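Local coordinates for enterobactin synthetase component F-related protein (Vibrio cholerae serotype O1, PDB 4OXI) that binds glycyl-adenosine-5'-phosphate and, as an adenylation domain in a lipopolysaccharide modification pathway, probably activates glycine with ATP, at residues V234-S237 with N238-Y242; I273-S276 with L277-A281; F515-T518 with H519-W522. One frame throughout, in Å; residues are numbered along the deposited sequence.

Overall arrangement
All three contacts are local, each within one continuous stretch, and along the chain they follow in series without nesting or crossing. Contact 1 (234-242) turns strand 230-235 into helix 236-249. Contact 2 (273-281) closes the C-terminal end of helix 268-279, just before strand 282-285, in a beta-alpha-beta unit. Their centres lie about 15 Å apart, and although the two contacts do not touch, the two helices meet where Phe274 and Ile278 pack on Ile243. Contact 3 (515-522) folds the loop between strand 512-516 and helix 524-531. Its centre is about 48 Å from that of contact 1 and about 52 Å from that of contact 2, on the opposite side of the chain's centre.

Contact 1. Residues V234-S237 with N238-Y242; sequences VSYS and NLHCY
Ser235 and Asn238 grip each other twice where strand 230-235 runs into helix 236-249. The backbone N of Asn238 donates to Ser235 OG over 2.9 Å, in a nearly straight bond of 168°. In return, the amide oxygen Asn238 OD1 takes the N-H of Ser235 at 2.8 Å, with the donor somewhat tilted from the plane of the amide. The hydroxyl Ser235 OG also lies 2.8 Å from Asn238 OD1, but this link is weak and its proton is not settled. OG of Ser235 sits between its own backbone N and carbonyl carbon (chi1 69°), facing the first turn, while CG of Asn238 leans beside its own N (chi1 -66°), which carries the amide back over the start of the helix. The reciprocal pair is a capping box with Ser235 as N-cap, and it supplies acceptors to N-H groups at the strand-to-helix junction. Behind it the helical ladder begins: Leu239 N to Ser235 O at 3.0 Å, then His240 N to Tyr236 O at 2.8 Å. Val234 CG1 packs 3.6 Å from Asn238 CB, the two side chains crossing at a slant. One turn on, the imidazole of His240 leans obliquely against Tyr236, with CE1 4.0 Å from Tyr236 CB. Both nitrogens of that imidazole are held from outside, ND1 by Glu213 and NE2 by the hydroxyl of Tyr118, which fixes the rotation of the ring. Asn238 ND2 reaches Lys422 O, and Tyr236 OH binds Met122 O. Strand 216-222 pairs antiparallel with 230-235, and the loop joining them probably corresponds to the phosphate-binding, glycine- and serine-rich loop of adenylate-forming enzymes; the side chain of Val234 is about 9 Å from the bound glycyl-adenosine-5'-phosphate.

Contact 2. Residues I273-S276 with L277-A281; sequences IFYS and LISGA
The ring of Phe274 is met from an oblique direction by Leu277, whose CD2 lies 3.8 Å from Phe274 CD1. The two side chains run alongside each other, pointing the same way; the CG of Leu277, anti to its backbone N (chi1 -173°), extends its branch in that direction. One face of the Phe274 ring carries Ile273 CG2, 4.0 Å above the plane and displaced toward the rim. Tyr118 of helix 108-119 also meets this ring, their planes about 55° apart. The Tyr275 ring has Ser279 OG obliquely near it, and its own hydroxyl binds Phe250 O.

This is the last part of helix 268-279, the helix of the beta-alpha-beta unit that leads from strand 257-260 to strand 282-285. Gly280 leaves the helix with positive phi, and two bonds reach back into the last turn, making a Schellman motif: Ala281 N to Ser276 O at 3.0 Å, and Gly280 N to Leu277 O at 3.2 Å. Ser279 OG donates to Tyr275 O over 2.7 Å, close to the direction of the carbonyl bond, whereas Ser279 N makes only weak bonds to the carbonyl oxygens of Tyr275 and Ser276. A water bound by Ser276 OG at 2.7 Å also donates to Ala281 O, which accepts from Tyr78 OH as well. The carbonyl oxygens of Tyr275, Ser276 and Leu277 thus keep donors, a serine hydroxyl for the first and the N-H groups of Ala281 and Gly280 for the other two, where the regular ladder gives out.

Contact 3. Residues F515-T518 with H519-W522; sequences FVDT and HTQW
Asp517 folds its carboxylate over the chain that follows it, and OD1 accepts the backbone N-H of His519 at 2.9 Å. This is an Asx turn, where the chain of strand 512-516, the central strand of a mixed three-stranded sheet, enters the loop before helix 524-531. Among the polar contacts, that bond is bent, with an N-H...O angle of 144°. It meets OD1 on the anti side, the donor lying 23° out of the carboxylate plane. The first torsion of Asp517 places CG between its own N and carbonyl carbon (chi1 61°), which turns the carboxylate toward the oncoming backbone. Its second oxygen, OD2, binds Ser495 N and, weakly, His494 N, so the group is held from both the turn and the neighbouring loop and could well remain negatively charged. Thr520 OG1 has its own partner in Thr491 O. Water bridges the turn, donating to Asp517 O at 2.9 Å and to Thr520 O at 2.7 Å.

The apolar contacts centre on Val516. Its CG2 reaches Thr520 CG2 at 4.1 Å, the two side chains crossing at about a right angle. The same methyl, CG2 of Val516, touches the edge of the Trp522 indole, near its plane, at CZ3 4.2 Å away. Trp527 of helix 524-531 meets Trp522 edge-to-face and also packs on Val516 and Thr520, joining the loop to the next helix.

Against the flat group at the exposed tip, the hydroxyl of Thr518 sits over the centre of one face of the His519 imidazole, its OG1 4.1 Å from NE2 of that ring.

Contact 1. Residues V234-S237 with N238-Y242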
loop_
_atom_site.group_PDB
_atom_site.type_symbol
_atom_site.label_atom_id
_atom_site.label_comp_id
_atom_site.label_asym_id
_atom_site.label_seq_id
_atom_site.Cartn_x
_atom_site.Cartn_y
_atom_site.Cartn_z
ATOM N N VAL A 234 1.716 7.244 -8.835
ATOM C CA VAL A 234 3.093 7.322 -8.385
ATOM C C VAL A 234 4.021 7.101 -9.585
ATOM O O VAL A 234 3.885 6.115 -10.314
ATOM C CB VAL A 234 3.361 6.250 -7.306
ATOM C CG1 VAL A 234 4.846 6.190 -6.943
ATOM C CG2 VAL A 234 2.516 6.523 -6.068
ATOM N N SER A 235 4.952 8.022 -9.804
ATOM C CA SER A 235 5.793 7.974 -11.009
ATOM C C SER A 235 6.953 7.020 -10.831
ATOM O O SER A 235 7.243 6.590 -9.717
ATOM C CB SER A 235 6.374 9.351 -11.298
ATOM O OG SER A 235 7.320 9.657 -10.296
ATOM N N TYR A 236 7.633 6.691 -11.926
ATOM C CA TYR A 236 8.858 5.906 -11.812
ATOM C C TYR A 236 9.908 6.608 -10.963
ATOM O O TYR A 236 10.566 5.959 -10.148
ATOM C CB TYR A 236 9.408 5.498 -13.188
ATOM C CG TYR A 236 8.657 4.315 -13.755
ATOM C CD1 TYR A 236 9.037 3.016 -13.440
ATOM C CD2 TYR A 236 7.543 4.497 -14.567
ATOM C CE1 TYR A 236 8.352 1.923 -13.938
ATOM C CE2 TYR A 236 6.846 3.414 -15.073
ATOM C CZ TYR A 236 7.261 2.124 -14.750
ATOM O OH TYR A 236 6.577 1.033 -15.240
ATOM N N SER A 237 10.064 7.923 -11.115
ATOM C CA SER A 237 11.083 8.601 -10.299
ATOM C C SER A 237 10.689 8.639 -8.817
ATOM O O SER A 237 11.555 8.506 -7.962
ATOM C CB SER A 237 11.434 10.001 -10.819
ATOM O OG SER A 237 10.311 10.855 -10.775
ATOM N N ASN A 238 9.398 8.792 -8.510
ATOM C CA ASN A 238 8.941 8.634 -7.121
ATOM C C ASN A 238 9.391 7.286 -6.568
ATOM O O ASN A 238 10.011 7.201 -5.504
ATOM C CB ASN A 238 7.412 8.653 -7.016
ATOM C CG ASN A 238 6.794 9.983 -7.370
ATOM O OD1 ASN A 238 5.741 10.024 -8.011
ATOM N ND2 ASN A 238 7.426 11.077 -6.954
ATOM N N LEU A 239 9.066 6.225 -7.304
ATOM C CA LEU A 239 9.325 4.860 -6.842
ATOM C C LEU A 239 10.813 4.560 -6.758
ATOM O O LEU A 239 11.265 3.871 -5.829
ATOM C CB LEU A 239 8.656 3.853 -7.789
ATOM C CG LEU A 239 9.035 2.374 -7.666
ATOM C CD1 LEU A 239 8.715 1.852 -6.267
ATOM C CD2 LEU A 239 8.319 1.537 -8.737
ATOM N N HIS A 240 11.568 5.049 -7.744
ATOM C CA HIS A 240 13.018 4.796 -7.804
ATOM C C HIS A 240 13.716 5.488 -6.654
ATOM O O HIS A 240 14.637 4.938 -6.061
ATOM C CB HIS A 240 13.604 5.265 -9.139
ATOM C CG HIS A 240 13.330 4.329 -10.274
ATOM N ND1 HIS A 240 13.168 4.756 -11.573
ATOM C CD2 HIS A 240 13.186 2.984 -10.302
ATOM C CE1 HIS A 240 12.941 3.716 -12.353
ATOM N NE2 HIS A 240 12.955 2.627 -11.609
ATOM N N CYS A 241 13.271 6.698 -6.328
ATOM C CA CYS A 241 13.822 7.376 -5.163
ATOM C C CYS A 241 13.620 6.551 -3.883
ATOM O O CYS A 241 14.577 6.309 -3.146
ATOM C CB CYS A 241 13.242 8.784 -5.006
ATOM S SG CYS A 241 13.887 9.646 -3.535
ATOM N N TYR A 242 12.392 6.098 -3.624
ATOM C CA TYR A 242 12.134 5.312 -2.412
ATOM C C TYR A 242 12.968 4.056 -2.330
ATOM O O TYR A 242 13.639 3.822 -1.333
ATOM C CB TYR A 242 10.669 4.899 -2.273
ATOM C CG TYR A 242 10.480 3.983 -1.081
ATOM C CD1 TYR A 242 10.450 4.499 0.207
ATOM C CD2 TYR A 242 10.358 2.606 -1.235
ATOM C CE1 TYR A 242 10.283 3.677 1.313
ATOM C CE2 TYR A 242 10.188 1.761 -0.123
ATOM C CZ TYR A 242 10.151 2.307 1.144
ATOM O OH TYR A 242 9.990 1.495 2.251
#

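Contact 2. Residues I273-S276 with L277-A281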
loop_
_atom_site.group_PDB
_atom_site.type_symbol
_atom_site.label_atom_id
_atom_site.label_comp_id
_atom_site.label_asym_id
_atom_site.label_seq_id
_atom_site.Cartn_x
_atom_site.Cartn_y
_atom_site.Cartn_z
ATOM N N ILE A 273 7.820 -6.039 -2.988
ATOM C CA ILE A 273 8.117 -6.544 -4.329
ATOM C C ILE A 273 9.423 -6.002 -4.904
ATOM O O ILE A 273 10.236 -6.762 -5.431
ATOM C CB ILE A 273 6.960 -6.222 -5.312
ATOM C CG1 ILE A 273 5.692 -6.976 -4.916
ATOM C CG2 ILE A 273 7.337 -6.577 -6.729
ATOM C CD1 ILE A 273 4.503 -6.702 -5.846
ATOM N N PHE A 274 9.639 -4.693 -4.818
ATOM C CA PHE A 274 10.807 -4.118 -5.478
ATOM C C PHE A 274 12.066 -4.148 -4.628
ATOM O O PHE A 274 13.174 -4.176 -5.170
ATOM C CB PHE A 274 10.485 -2.733 -6.055
ATOM C CG PHE A 274 9.513 -2.805 -7.187
ATOM C CD1 PHE A 274 9.947 -3.177 -8.452
ATOM C CD2 PHE A 274 8.160 -2.567 -6.981
ATOM C CE1 PHE A 274 9.057 -3.288 -9.494
ATOM C CE2 PHE A 274 7.262 -2.673 -8.023
ATOM C CZ PHE A 274 7.707 -3.033 -9.281
ATOM N N TYR A 275 11.884 -4.170 -3.307
ATOM C CA TYR A 275 12.975 -4.404 -2.366
ATOM C C TYR A 275 13.559 -5.787 -2.637
ATOM O O TYR A 275 14.773 -5.968 -2.694
ATOM C CB TYR A 275 12.408 -4.414 -0.961
ATOM C CG TYR A 275 13.378 -4.227 0.184
ATOM C CD1 TYR A 275 14.651 -3.683 -0.001
ATOM C CD2 TYR A 275 12.994 -4.569 1.468
ATOM C CE1 TYR A 275 15.513 -3.491 1.090
ATOM C CE2 TYR A 275 13.826 -4.383 2.540
ATOM C CZ TYR A 275 15.084 -3.849 2.355
ATOM O OH TYR A 275 15.873 -3.698 3.471
ATOM N N SER A 276 12.691 -6.778 -2.791
ATOM C CA SER A 276 13.177 -8.120 -3.065
ATOM C C SER A 276 13.864 -8.164 -4.432
ATOM O O SER A 276 14.919 -8.768 -4.597
ATOM C CB SER A 276 12.032 -9.133 -3.016
ATOM O OG SER A 276 12.502 -10.428 -3.380
ATOM N N LEU A 277 13.257 -7.514 -5.410
ATOM C CA LEU A 277 13.728 -7.593 -6.786
ATOM C C LEU A 277 15.122 -6.978 -6.944
ATOM O O LEU A 277 15.995 -7.558 -7.576
ATOM C CB LEU A 277 12.729 -6.875 -7.694
ATOM C CG LEU A 277 12.832 -6.889 -9.220
ATOM C CD1 LEU A 277 13.135 -8.261 -9.808
ATOM C CD2 LEU A 277 11.508 -6.376 -9.760
ATOM N N ILE A 278 15.329 -5.800 -6.368
ATOM C CA ILE A 278 16.601 -5.112 -6.524
ATOM C C ILE A 278 17.718 -5.878 -5.822
ATOM O O ILE A 278 18.893 -5.716 -6.151
ATOM C CB ILE A 278 16.530 -3.660 -6.011
ATOM C CG1 ILE A 278 17.757 -2.863 -6.471
ATOM C CG2 ILE A 278 16.412 -3.631 -4.508
ATOM C CD1 ILE A 278 17.660 -1.384 -6.153
ATOM N N SER A 279 17.336 -6.737 -4.878
ATOM C CA SER A 279 18.295 -7.480 -4.080
ATOM C C SER A 279 18.571 -8.867 -4.628
ATOM O O SER A 279 19.477 -9.538 -4.147
ATOM C CB SER A 279 17.777 -7.640 -2.653
ATOM O OG SER A 279 17.401 -6.394 -2.106
ATOM N N GLY A 280 17.777 -9.312 -5.602
ATOM C CA GLY A 280 17.880 -10.683 -6.090
ATOM C C GLY A 280 17.394 -11.703 -5.067
ATOM O O GLY A 280 17.684 -12.896 -5.172
ATOM N N ALA A 281 16.629 -11.232 -4.083
ATOM C CA ALA A 281 16.132 -12.082 -3.004
ATOM C C ALA A 281 14.898 -12.865 -3.427
ATOM O O ALA A 281 14.440 -12.726 -4.571
ATOM C CB ALA A 281 15.831 -11.246 -1.774
HETATM O O HOH W 1 11.938 -11.280 -5.893
#

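Contact 3. Residues F515-T518 with H519-W522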
loop_
_atom_site.group_PDB
_atom_site.type_symbol
_atom_site.label_atom_id
_atom_site.label_comp_id
_atom_site.label_asym_id
_atom_site.label_seq_id
_atom_site.Cartn_x
_atom_site.Cartn_y
_atom_site.Cartn_z
ATOM N N PHE A 515 -23.748 4.857 15.243
ATOM C CA PHE A 515 -24.843 5.401 16.045
ATOM C C PHE A 515 -25.753 6.217 15.148
ATOM O O PHE A 515 -25.289 7.100 14.422
ATOM C CB PHE A 515 -24.323 6.308 17.160
ATOM C CG PHE A 515 -23.539 5.586 18.211
ATOM C CD1 PHE A 515 -24.160 5.141 19.371
ATOM C CD2 PHE A 515 -22.180 5.342 18.043
ATOM C CE1 PHE A 515 -23.448 4.471 20.349
ATOM C CE2 PHE A 515 -21.452 4.666 19.023
ATOM C CZ PHE A 515 -22.092 4.233 20.178
ATOM N N VAL A 516 -27.043 5.912 15.177
ATOM C CA VAL A 516 -28.019 6.700 14.433
ATOM C C VAL A 516 -29.052 7.248 15.410
ATOM O O VAL A 516 -29.175 6.760 16.533
ATOM C CB VAL A 516 -28.710 5.866 13.357
ATOM C CG1 VAL A 516 -27.672 5.309 12.380
ATOM C CG2 VAL A 516 -29.513 4.730 14.001
ATOM N N ASP A 517 -29.776 8.277 15.003
ATOM C CA ASP A 517 -30.775 8.849 15.892
ATOM C C ASP A 517 -31.959 7.889 16.080
ATOM O O ASP A 517 -32.048 6.847 15.412
ATOM C CB ASP A 517 -31.234 10.209 15.364
ATOM C CG ASP A 517 -31.868 10.116 13.995
ATOM O OD1 ASP A 517 -32.860 9.368 13.845
ATOM O OD2 ASP A 517 -31.378 10.793 13.065
ATOM N N THR A 518 -32.863 8.249 16.987
ATOM C CA THR A 518 -33.992 7.396 17.354
ATOM C C THR A 518 -35.240 7.661 16.505
ATOM O O THR A 518 -36.290 7.058 16.743
ATOM C CB THR A 518 -34.355 7.588 18.837
ATOM O OG1 THR A 518 -34.435 8.993 19.121
ATOM C CG2 THR A 518 -33.298 6.961 19.742
ATOM N N HIS A 519 -35.128 8.543 15.513
ATOM C CA HIS A 519 -36.286 8.918 14.692
ATOM C C HIS A 519 -36.359 8.178 13.371
ATOM O O HIS A 519 -37.333 8.311 12.634
ATOM C CB HIS A 519 -36.271 10.415 14.401
ATOM C CG HIS A 519 -36.139 11.249 15.628
ATOM N ND1 HIS A 519 -35.028 12.025 15.884
ATOM C CD2 HIS A 519 -36.961 11.395 16.696
ATOM C CE1 HIS A 519 -35.182 12.632 17.049
ATOM N NE2 HIS A 519 -36.344 12.266 17.562
ATOM N N THR A 520 -35.321 7.416 13.054
ATOM C CA THR A 520 -35.280 6.741 11.774
ATOM C C THR A 520 -35.798 5.321 11.960
ATOM O O THR A 520 -35.553 4.697 12.997
ATOM C CB THR A 520 -33.853 6.773 11.163
ATOM O OG1 THR A 520 -33.895 6.326 9.799
ATOM C CG2 THR A 520 -32.900 5.900 11.962
ATOM N N GLN A 521 -36.546 4.823 10.979
ATOM C CA GLN A 521 -37.123 3.489 11.095
ATOM C C GLN A 521 -36.036 2.431 11.226
ATOM O O GLN A 521 -35.166 2.324 10.372
ATOM C CB GLN A 521 -38.012 3.167 9.897
ATOM C CG GLN A 521 -38.770 1.859 10.086
ATOM C CD GLN A 521 -39.424 1.371 8.812
ATOM O OE1 GLN A 521 -39.546 2.118 7.833
ATOM N NE2 GLN A 521 -39.848 0.105 8.812
ATOM N N TRP A 522 -36.087 1.650 12.295
ATOM C CA TRP A 522 -35.022 0.694 12.587
ATOM C C TRP A 522 -35.049 -0.497 11.620
ATOM O O TRP A 522 -35.863 -1.403 11.768
ATOM C CB TRP A 522 -35.155 0.233 14.033
ATOM C CG TRP A 522 -34.064 -0.652 14.541
ATOM C CD1 TRP A 522 -34.136 -2.001 14.772
ATOM C CD2 TRP A 522 -32.748 -0.249 14.931
ATOM N NE1 TRP A 522 -32.938 -2.462 15.272
ATOM C CE2 TRP A 522 -32.068 -1.406 15.373
ATOM C CE3 TRP A 522 -32.071 0.978 14.936
ATOM C CZ2 TRP A 522 -30.744 -1.368 15.821
ATOM C CZ3 TRP A 522 -30.755 1.011 15.380
ATOM C CH2 TRP A 522 -30.107 -0.153 15.816
HETATM O O HOH W 2 -33.753 4.591 15.040
#